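Local coordinates for hypothetical 39.9 kDa protein (Saccharomyces cerevisiae, PDB 2GA8), which acts as an ATP-dependent kinase of the P-loop type that could be involved in assembly of the endoplasmic reticulum membrane, at residues V159-L171 / R184-L198. Numbering follows the deposited sequence.
Sequences VPMDGFHLSRRCL and RGSPSTFDSNNFLQL
His165 and Phe190 form a single antiparallel bridge, a non-hydrogen-bonded pair with CA atoms 4.2 Å apart. Two nearly straight backbone bonds flank it: Asp191 N donates to Phe164 O (2.7 Å, 168° at the hydrogen) and Leu166 N to Thr189 O (2.9 Å). Asp191, which closes the bridge, also N-caps helix 192-206, OD1 accepting from Asn194 N while OD2 turns to Gly128 N.

The Phe190 ring is sandwiched. His165 presents its edge to one face, ND1 lying 3.3 Å from Phe190 CZ with the ring planes at 88°; Met161 CE sits over the centre of the other, a CH-pi contact at 3.8 Å from the centroid. A bend at chi3 (90°) brings that methyl there, and Met161 SD, farther off, makes Met-aromatic contacts above both Phe190 and Phe195. In a second T-shaped pair the edge of Phe195 meets the face of Phe164, Phe195 CD1 3.4 Å from Phe164 CD2. Val159 CG1 and Leu198 CD2 meet tip to tip.

Extended from CG to NE, Arg184 sends NH2 to Leu166 O (3.0 Å), in the plane of both guanidinium and carbonyl, while Arg168 CG covers one guanidinium face. Asp248 forms salt bridges with both arginines, and Lys247 O takes Arg184 NH1.

The contact thus ties the 3-10 turn 162-164, where edge strand 156-160 exits, to helix 192-206 beside the probable nucleotide site: the Asp162 side chain lies about 6 Å from that of P-loop Ser38, which probably binds ATP. Phe195 and Val159 pack on strand 262-267, Trp277 of helix 275-285 touches Met161 and Phe190, and Phe164 and Leu198 meet strand 237-243.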
ATOM      1  N   VAL A 159       0.117  -1.949   3.995  1.00 12.82           N
ATOM      2  CA  VAL A 159       0.806  -1.784   2.724  1.00 13.65           C
ATOM      3  C   VAL A 159       1.150  -0.305   2.614  1.00 14.16           C
ATOM      4  O   VAL A 159       0.298   0.519   2.285  1.00 14.65           O
ATOM      5  CB  VAL A 159      -0.075  -2.174   1.509  1.00 15.21           C
ATOM      6  CG1 VAL A 159       0.624  -1.760   0.210  1.00 16.88           C
ATOM      7  CG2 VAL A 159      -0.326  -3.671   1.503  1.00 16.45           C
ATOM      8  N   PRO A 160       2.391   0.060   2.956  1.00 16.20           N
ATOM      9  CA  PRO A 160       2.769   1.470   2.854  1.00 14.95           C
ATOM     10  C   PRO A 160       3.043   1.768   1.385  1.00 15.89           C
ATOM     11  O   PRO A 160       3.565   0.921   0.657  1.00 16.37           O
ATOM     12  CB  PRO A 160       4.042   1.553   3.697  1.00 17.39           C
ATOM     13  CG  PRO A 160       3.905   0.392   4.662  1.00 18.89           C
ATOM     14  CD  PRO A 160       3.379  -0.688   3.749  1.00 18.39           C
ATOM     15  N   MET A 161       2.691   2.968   0.948  1.00 14.42           N
ATOM     16  CA  MET A 161       2.910   3.359  -0.440  1.00 15.51           C
ATOM     17  C   MET A 161       4.402   3.638  -0.672  1.00 14.68           C
ATOM     18  O   MET A 161       4.887   3.607  -1.800  1.00 13.76           O
ATOM     19  CB  MET A 161       2.081   4.611  -0.731  1.00 15.73           C
ATOM     20  CG  MET A 161       1.871   4.929  -2.186  1.00 19.95           C
ATOM     21  SD  MET A 161       0.892   6.440  -2.334  1.00 18.51           S
ATOM     22  CE  MET A 161       2.152   7.614  -2.371  1.00 16.21           C
ATOM     23  N   ASP A 162       5.121   3.889   0.418  1.00 16.92           N
ATOM     24  CA  ASP A 162       6.553   4.201   0.388  1.00 19.45           C
ATOM     25  C   ASP A 162       7.439   3.239  -0.396  1.00 18.16           C
ATOM     26  O   ASP A 162       8.421   3.656  -1.010  1.00 17.08           O
ATOM     27  CB  ASP A 162       7.085   4.295   1.818  1.00 23.66           C
ATOM     28  CG  ASP A 162       6.392   5.367   2.622  1.00 28.47           C
ATOM     29  OD1 ASP A 162       6.722   6.560   2.445  1.00 30.63           O
ATOM     30  OD2 ASP A 162       5.502   5.015   3.421  1.00 30.82           O
ATOM     31  N   GLY A 163       7.104   1.953  -0.358  1.00 16.32           N
ATOM     32  CA  GLY A 163       7.895   0.969  -1.065  1.00 15.07           C
ATOM     33  C   GLY A 163       7.827   1.119  -2.570  1.00 14.51           C
ATOM     34  O   GLY A 163       8.609   0.512  -3.299  1.00 14.21           O
ATOM     35  N   PHE A 164       6.894   1.935  -3.045  1.00 13.05           N
ATOM     36  CA  PHE A 164       6.744   2.137  -4.477  1.00 12.85           C
ATOM     37  C   PHE A 164       7.402   3.421  -4.953  1.00 14.14           C
ATOM     38  O   PHE A 164       7.230   3.842  -6.097  1.00 14.38           O
ATOM     39  CB  PHE A 164       5.262   2.092  -4.839  1.00 12.18           C
ATOM     40  CG  PHE A 164       4.694   0.707  -4.783  1.00  9.79           C
ATOM     41  CD1 PHE A 164       4.664  -0.086  -5.926  1.00 13.13           C
ATOM     42  CD2 PHE A 164       4.270   0.159  -3.573  1.00 12.17           C
ATOM     43  CE1 PHE A 164       4.225  -1.409  -5.869  1.00 12.15           C
ATOM     44  CE2 PHE A 164       3.829  -1.163  -3.506  1.00 10.81           C
ATOM     45  CZ  PHE A 164       3.808  -1.947  -4.656  1.00 12.74           C
ATOM     46  N   HIS A 165       8.168   4.036  -4.064  1.00 14.15           N
ATOM     47  CA  HIS A 165       8.885   5.249  -4.414  1.00 16.90           C
ATOM     48  C   HIS A 165       9.906   4.822  -5.470  1.00 16.34           C
ATOM     49  O   HIS A 165      10.556   3.785  -5.326  1.00 16.82           O
ATOM     50  CB  HIS A 165       9.611   5.796  -3.181  1.00 21.86           C
ATOM     51  CG  HIS A 165       9.932   7.252  -3.264  1.00 27.44           C
ATOM     52  ND1 HIS A 165       8.973   8.234  -3.142  1.00 31.57           N
ATOM     53  CD2 HIS A 165      11.104   7.896  -3.472  1.00 30.29           C
ATOM     54  CE1 HIS A 165       9.541   9.421  -3.272  1.00 31.93           C
ATOM     55  NE2 HIS A 165      10.834   9.242  -3.473  1.00 31.77           N
ATOM     56  N   LEU A 166      10.040   5.595  -6.539  1.00 15.36           N
ATOM     57  CA  LEU A 166      11.009   5.244  -7.568  1.00 14.92           C
ATOM     58  C   LEU A 166      12.403   5.350  -6.956  1.00 15.53           C
ATOM     59  O   LEU A 166      12.649   6.210  -6.107  1.00 15.28           O
ATOM     60  CB  LEU A 166      10.876   6.184  -8.767  1.00 14.79           C
ATOM     61  CG  LEU A 166       9.555   6.035  -9.527  1.00 13.11           C
ATOM     62  CD1 LEU A 166       9.433   7.120 -10.588  1.00 14.83           C
ATOM     63  CD2 LEU A 166       9.489   4.646 -10.144  1.00 13.51           C
ATOM     64  N   SER A 167      13.307   4.468  -7.372  1.00 16.45           N
ATOM     65  CA  SER A 167      14.663   4.480  -6.840  1.00 17.51           C
ATOM     66  C   SER A 167      15.399   5.737  -7.270  1.00 18.41           C
ATOM     67  O   SER A 167      15.038   6.381  -8.257  1.00 19.01           O
ATOM     68  CB  SER A 167      15.445   3.255  -7.318  1.00 16.62           C
ATOM     69  OG  SER A 167      15.696   3.325  -8.709  1.00 18.61           O
ATOM     70  N   ARG A 168      16.443   6.078  -6.527  1.00 20.08           N
ATOM     71  CA  ARG A 168      17.229   7.257  -6.841  1.00 22.07           C
ATOM     72  C   ARG A 168      17.867   7.124  -8.220  1.00 22.83           C
ATOM     73  O   ARG A 168      17.954   8.102  -8.964  1.00 23.46           O
ATOM     74  CB  ARG A 168      18.296   7.470  -5.769  1.00 24.48           C
ATOM     75  CG  ARG A 168      17.721   7.823  -4.401  1.00 28.17           C
ATOM     76  CD  ARG A 168      18.815   7.968  -3.352  1.00 31.49           C
ATOM     77  NE  ARG A 168      19.640   6.769  -3.264  1.00 35.53           N
ATOM     78  CZ  ARG A 168      20.957   6.753  -3.446  1.00 39.28           C
ATOM     79  NH1 ARG A 168      21.631   5.614  -3.349  1.00 41.05           N
ATOM     80  NH2 ARG A 168      21.604   7.879  -3.724  1.00 40.15           N
ATOM     81  N   ARG A 169      18.307   5.916  -8.568  1.00 22.86           N
ATOM     82  CA  ARG A 169      18.923   5.697  -9.874  1.00 24.04           C
ATOM     83  C   ARG A 169      17.865   5.822 -10.962  1.00 24.13           C
ATOM     84  O   ARG A 169      18.163   6.190 -12.096  1.00 22.77           O
ATOM     85  CB  ARG A 169      19.584   4.319  -9.949  1.00 26.35           C
ATOM     86  CG  ARG A 169      20.209   4.027 -11.309  1.00 32.89           C
ATOM     87  CD  ARG A 169      21.023   2.732 -11.333  1.00 37.39           C
ATOM     88  NE  ARG A 169      22.272   2.834 -10.580  1.00 42.53           N
ATOM     89  CZ  ARG A 169      22.373   2.702  -9.260  1.00 44.74           C
ATOM     90  NH1 ARG A 169      21.295   2.457  -8.524  1.00 46.02           N
ATOM     91  NH2 ARG A 169      23.557   2.817  -8.672  1.00 46.35           N
ATOM     92  N   CYS A 170      16.624   5.509 -10.610  1.00 22.35           N
ATOM     93  CA  CYS A 170      15.527   5.611 -11.555  1.00 22.90           C
ATOM     94  C   CYS A 170      15.273   7.098 -11.824  1.00 21.73           C
ATOM     95  O   CYS A 170      15.073   7.516 -12.965  1.00 19.83           O
ATOM     96  CB  CYS A 170      14.277   4.953 -10.961  1.00 24.81           C
ATOM     97  SG  CYS A 170      12.942   4.670 -12.132  1.00 29.22           S
ATOM     98  N   LEU A 171      15.296   7.897 -10.765  1.00 22.37           N
ATOM     99  CA  LEU A 171      15.065   9.329 -10.900  1.00 24.02           C
ATOM    100  C   LEU A 171      16.164   9.994 -11.729  1.00 25.10           C
ATOM    101  O   LEU A 171      15.945  11.053 -12.318  1.00 25.81           O
ATOM    102  CB  LEU A 171      14.973   9.982  -9.518  1.00 23.00           C
ATOM    103  CG  LEU A 171      13.828   9.504  -8.613  1.00 24.12           C
ATOM    104  CD1 LEU A 171      13.886  10.250  -7.295  1.00 25.73           C
ATOM    105  CD2 LEU A 171      12.480   9.733  -9.296  1.00 23.25           C
ATOM    106  N   ARG A 184      11.260  14.917  -5.011  1.00 38.11           N
ATOM    107  CA  ARG A 184      11.024  13.517  -4.690  1.00 35.93           C
ATOM    108  C   ARG A 184       9.920  13.487  -3.640  1.00 33.98           C
ATOM    109  O   ARG A 184      10.023  14.135  -2.601  1.00 34.01           O
ATOM    110  CB  ARG A 184      12.296  12.862  -4.140  1.00 37.16           C
ATOM    111  CG  ARG A 184      12.350  11.364  -4.399  1.00 37.05           C
ATOM    112  CD  ARG A 184      13.524  10.669  -3.707  1.00 36.79           C
ATOM    113  NE  ARG A 184      13.542   9.240  -4.023  1.00 35.66           N
ATOM    114  CZ  ARG A 184      14.274   8.331  -3.385  1.00 36.06           C
ATOM    115  NH1 ARG A 184      15.063   8.692  -2.382  1.00 32.32           N
ATOM    116  NH2 ARG A 184      14.207   7.053  -3.743  1.00 32.71           N
ATOM    117  N   GLY A 185       8.860  12.743  -3.928  1.00 30.68           N
ATOM    118  CA  GLY A 185       7.741  12.664  -3.011  1.00 25.92           C
ATOM    119  C   GLY A 185       6.488  13.131  -3.725  1.00 22.78           C
ATOM    120  O   GLY A 185       5.386  13.027  -3.196  1.00 23.67           O
ATOM    121  N   SER A 186       6.660  13.667  -4.929  1.00 19.93           N
ATOM    122  CA  SER A 186       5.521  14.123  -5.717  1.00 19.06           C
ATOM    123  C   SER A 186       4.882  12.870  -6.297  1.00 16.59           C
ATOM    124  O   SER A 186       5.505  11.807  -6.325  1.00 17.44           O
ATOM    125  CB  SER A 186       5.977  15.034  -6.859  1.00 19.44           C
ATOM    126  OG  SER A 186       6.684  14.299  -7.841  1.00 22.41           O
ATOM    127  N   PRO A 187       3.632  12.976  -6.766  1.00 15.79           N
ATOM    128  CA  PRO A 187       2.929  11.830  -7.344  1.00 17.04           C
ATOM    129  C   PRO A 187       3.710  11.160  -8.473  1.00 16.50           C
ATOM    130  O   PRO A 187       3.627   9.950  -8.659  1.00 16.33           O
ATOM    131  CB  PRO A 187       1.624  12.444  -7.842  1.00 18.06           C
ATOM    132  CG  PRO A 187       1.388  13.557  -6.873  1.00 18.89           C
ATOM    133  CD  PRO A 187       2.758  14.164  -6.725  1.00 16.39           C
ATOM    134  N   SER A 188       4.469  11.953  -9.222  1.00 14.88           N
ATOM    135  CA  SER A 188       5.237  11.431 -10.343  1.00 16.06           C
ATOM    136  C   SER A 188       6.540  10.732  -9.974  1.00 15.72           C
ATOM    137  O   SER A 188       7.239  10.233 -10.859  1.00 17.28           O
ATOM    138  CB  SER A 188       5.532  12.554 -11.347  1.00 18.67           C
ATOM    139  OG  SER A 188       6.372  13.538 -10.772  1.00 21.68           O
ATOM    140  N   THR A 189       6.870  10.684  -8.685  1.00 14.22           N
ATOM    141  CA  THR A 189       8.107  10.025  -8.261  1.00 14.27           C
ATOM    142  C   THR A 189       7.866   8.659  -7.619  1.00 13.16           C
ATOM    143  O   THR A 189       8.716   8.146  -6.896  1.00 12.84           O
ATOM    144  CB  THR A 189       8.937  10.911  -7.282  1.00 14.88           C
ATOM    145  OG1 THR A 189       8.163  11.224  -6.122  1.00 18.67           O
ATOM    146  CG2 THR A 189       9.373  12.194  -7.970  1.00 18.46           C
ATOM    147  N   PHE A 190       6.705   8.075  -7.904  1.00 12.26           N
ATOM    148  CA  PHE A 190       6.330   6.752  -7.391  1.00 12.90           C
ATOM    149  C   PHE A 190       5.930   5.902  -8.589  1.00 14.52           C
ATOM    150  O   PHE A 190       5.427   6.432  -9.587  1.00 13.40           O
ATOM    151  CB  PHE A 190       5.107   6.837  -6.476  1.00 14.98           C
ATOM    152  CG  PHE A 190       5.374   7.446  -5.139  1.00 16.26           C
ATOM    153  CD1 PHE A 190       5.670   6.642  -4.042  1.00 15.97           C
ATOM    154  CD2 PHE A 190       5.290   8.825  -4.961  1.00 17.33           C
ATOM    155  CE1 PHE A 190       5.873   7.202  -2.786  1.00 17.68           C
ATOM    156  CE2 PHE A 190       5.492   9.395  -3.710  1.00 17.56           C
ATOM    157  CZ  PHE A 190       5.782   8.585  -2.617  1.00 17.76           C
ATOM    158  N   ASP A 191       6.151   4.595  -8.500  1.00 12.67           N
ATOM    159  CA  ASP A 191       5.746   3.709  -9.586  1.00 12.97           C
ATOM    160  C   ASP A 191       4.239   3.490  -9.399  1.00 11.93           C
ATOM    161  O   ASP A 191       3.806   2.469  -8.853  1.00 11.00           O
ATOM    162  CB  ASP A 191       6.482   2.365  -9.503  1.00 10.83           C
ATOM    163  CG  ASP A 191       6.256   1.503 -10.730  1.00 11.35           C
ATOM    164  OD1 ASP A 191       5.282   1.757 -11.469  1.00 10.68           O
ATOM    165  OD2 ASP A 191       7.042   0.566 -10.955  1.00 12.08           O
ATOM    166  N   SER A 192       3.442   4.461  -9.837  1.00 11.74           N
ATOM    167  CA  SER A 192       1.991   4.371  -9.710  1.00 11.29           C
ATOM    168  C   SER A 192       1.439   3.193 -10.503  1.00 10.19           C
ATOM    169  O   SER A 192       0.404   2.626 -10.138  1.00 11.41           O
ATOM    170  CB  SER A 192       1.327   5.666 -10.194  1.00 11.01           C
ATOM    171  OG  SER A 192       1.603   5.893 -11.561  1.00 12.50           O
ATOM    172  N   ASN A 193       2.132   2.838 -11.588  1.00  9.63           N
ATOM    173  CA  ASN A 193       1.745   1.724 -12.453  1.00 12.94           C
ATOM    174  C   ASN A 193       1.686   0.425 -11.649  1.00 11.88           C
ATOM    175  O   ASN A 193       0.690  -0.306 -11.678  1.00 12.60           O
ATOM    176  CB  ASN A 193       2.781   1.508 -13.576  1.00 12.16           C
ATOM    177  CG  ASN A 193       3.136   2.784 -14.335  1.00 15.80           C
ATOM    178  OD1 ASN A 193       3.157   3.874 -13.774  1.00 15.87           O
ATOM    179  ND2 ASN A 193       3.458   2.636 -15.617  1.00 13.50           N
ATOM    180  N   ASN A 194       2.775   0.131 -10.946  1.00 13.04           N
ATOM    181  CA  ASN A 194       2.841  -1.098 -10.171  1.00 11.46           C
ATOM    182  C   ASN A 194       2.000  -1.056  -8.900  1.00 11.61           C
ATOM    183  O   ASN A 194       1.549  -2.097  -8.425  1.00 12.18           O
ATOM    184  CB  ASN A 194       4.297  -1.463  -9.842  1.00 11.57           C
ATOM    185  CG  ASN A 194       4.588  -2.939 -10.061  1.00 13.52           C
ATOM    186  OD1 ASN A 194       5.460  -3.522  -9.414  1.00 13.22           O
ATOM    187  ND2 ASN A 194       3.861  -3.549 -10.985  1.00  9.10           N
ATOM    188  N   PHE A 195       1.783   0.130  -8.337  1.00  9.86           N
ATOM    189  CA  PHE A 195       0.952   0.199  -7.145  1.00 10.35           C
ATOM    190  C   PHE A 195      -0.478  -0.134  -7.569  1.00 10.86           C
ATOM    191  O   PHE A 195      -1.197  -0.864  -6.888  1.00  9.76           O
ATOM    192  CB  PHE A 195       0.983   1.584  -6.508  1.00 11.35           C
ATOM    193  CG  PHE A 195       0.327   1.621  -5.162  1.00 13.43           C
ATOM    194  CD1 PHE A 195       1.032   1.238  -4.026  1.00 14.03           C
ATOM    195  CD2 PHE A 195      -1.021   1.933  -5.039  1.00 15.50           C
ATOM    196  CE1 PHE A 195       0.401   1.161  -2.785  1.00 14.62           C
ATOM    197  CE2 PHE A 195      -1.662   1.855  -3.801  1.00 15.43           C
ATOM    198  CZ  PHE A 195      -0.950   1.469  -2.678  1.00 15.11           C
ATOM    199  N   LEU A 196      -0.895   0.416  -8.703  1.00 12.91           N
ATOM    200  CA  LEU A 196      -2.226   0.132  -9.214  1.00 11.57           C
ATOM    201  C   LEU A 196      -2.317  -1.372  -9.471  1.00 12.09           C
ATOM    202  O   LEU A 196      -3.344  -1.995  -9.204  1.00 12.59           O
ATOM    203  CB  LEU A 196      -2.479   0.901 -10.515  1.00 14.06           C
ATOM    204  CG  LEU A 196      -3.799   0.587 -11.227  1.00 15.12           C
ATOM    205  CD1 LEU A 196      -4.968   0.869 -10.285  1.00 15.65           C
ATOM    206  CD2 LEU A 196      -3.912   1.437 -12.498  1.00 17.98           C
ATOM    207  N   GLN A 197      -1.235  -1.964  -9.972  1.00 11.79           N
ATOM    208  CA  GLN A 197      -1.235  -3.392 -10.245  1.00 13.29           C
ATOM    209  C   GLN A 197      -1.401  -4.177  -8.946  1.00 12.11           C
ATOM    210  O   GLN A 197      -2.067  -5.206  -8.924  1.00 12.49           O
ATOM    211  CB  GLN A 197       0.052  -3.811 -10.961  1.00 13.07           C
ATOM    212  CG  GLN A 197       0.001  -5.217 -11.551  1.00 15.16           C
ATOM    213  CD  GLN A 197      -1.176  -5.420 -12.499  1.00 16.12           C
ATOM    214  OE1 GLN A 197      -1.490  -4.555 -13.312  1.00 19.10           O
ATOM    215  NE2 GLN A 197      -1.822  -6.577 -12.403  1.00 18.13           N
ATOM    216  N   LEU A 198      -0.796  -3.702  -7.861  1.00 11.93           N
ATOM    217  CA  LEU A 198      -0.963  -4.391  -6.583  1.00 11.92           C
ATOM    218  C   LEU A 198      -2.440  -4.318  -6.203  1.00 11.59           C
ATOM    219  O   LEU A 198      -3.008  -5.288  -5.705  1.00 12.36           O
ATOM    220  CB  LEU A 198      -0.115  -3.733  -5.484  1.00 11.75           C
ATOM    221  CG  LEU A 198      -0.348  -4.253  -4.057  1.00 11.19           C
ATOM    222  CD1 LEU A 198      -0.017  -5.737  -3.983  1.00 13.00           C
ATOM    223  CD2 LEU A 198       0.520  -3.462  -3.072  1.00 13.99           C
TER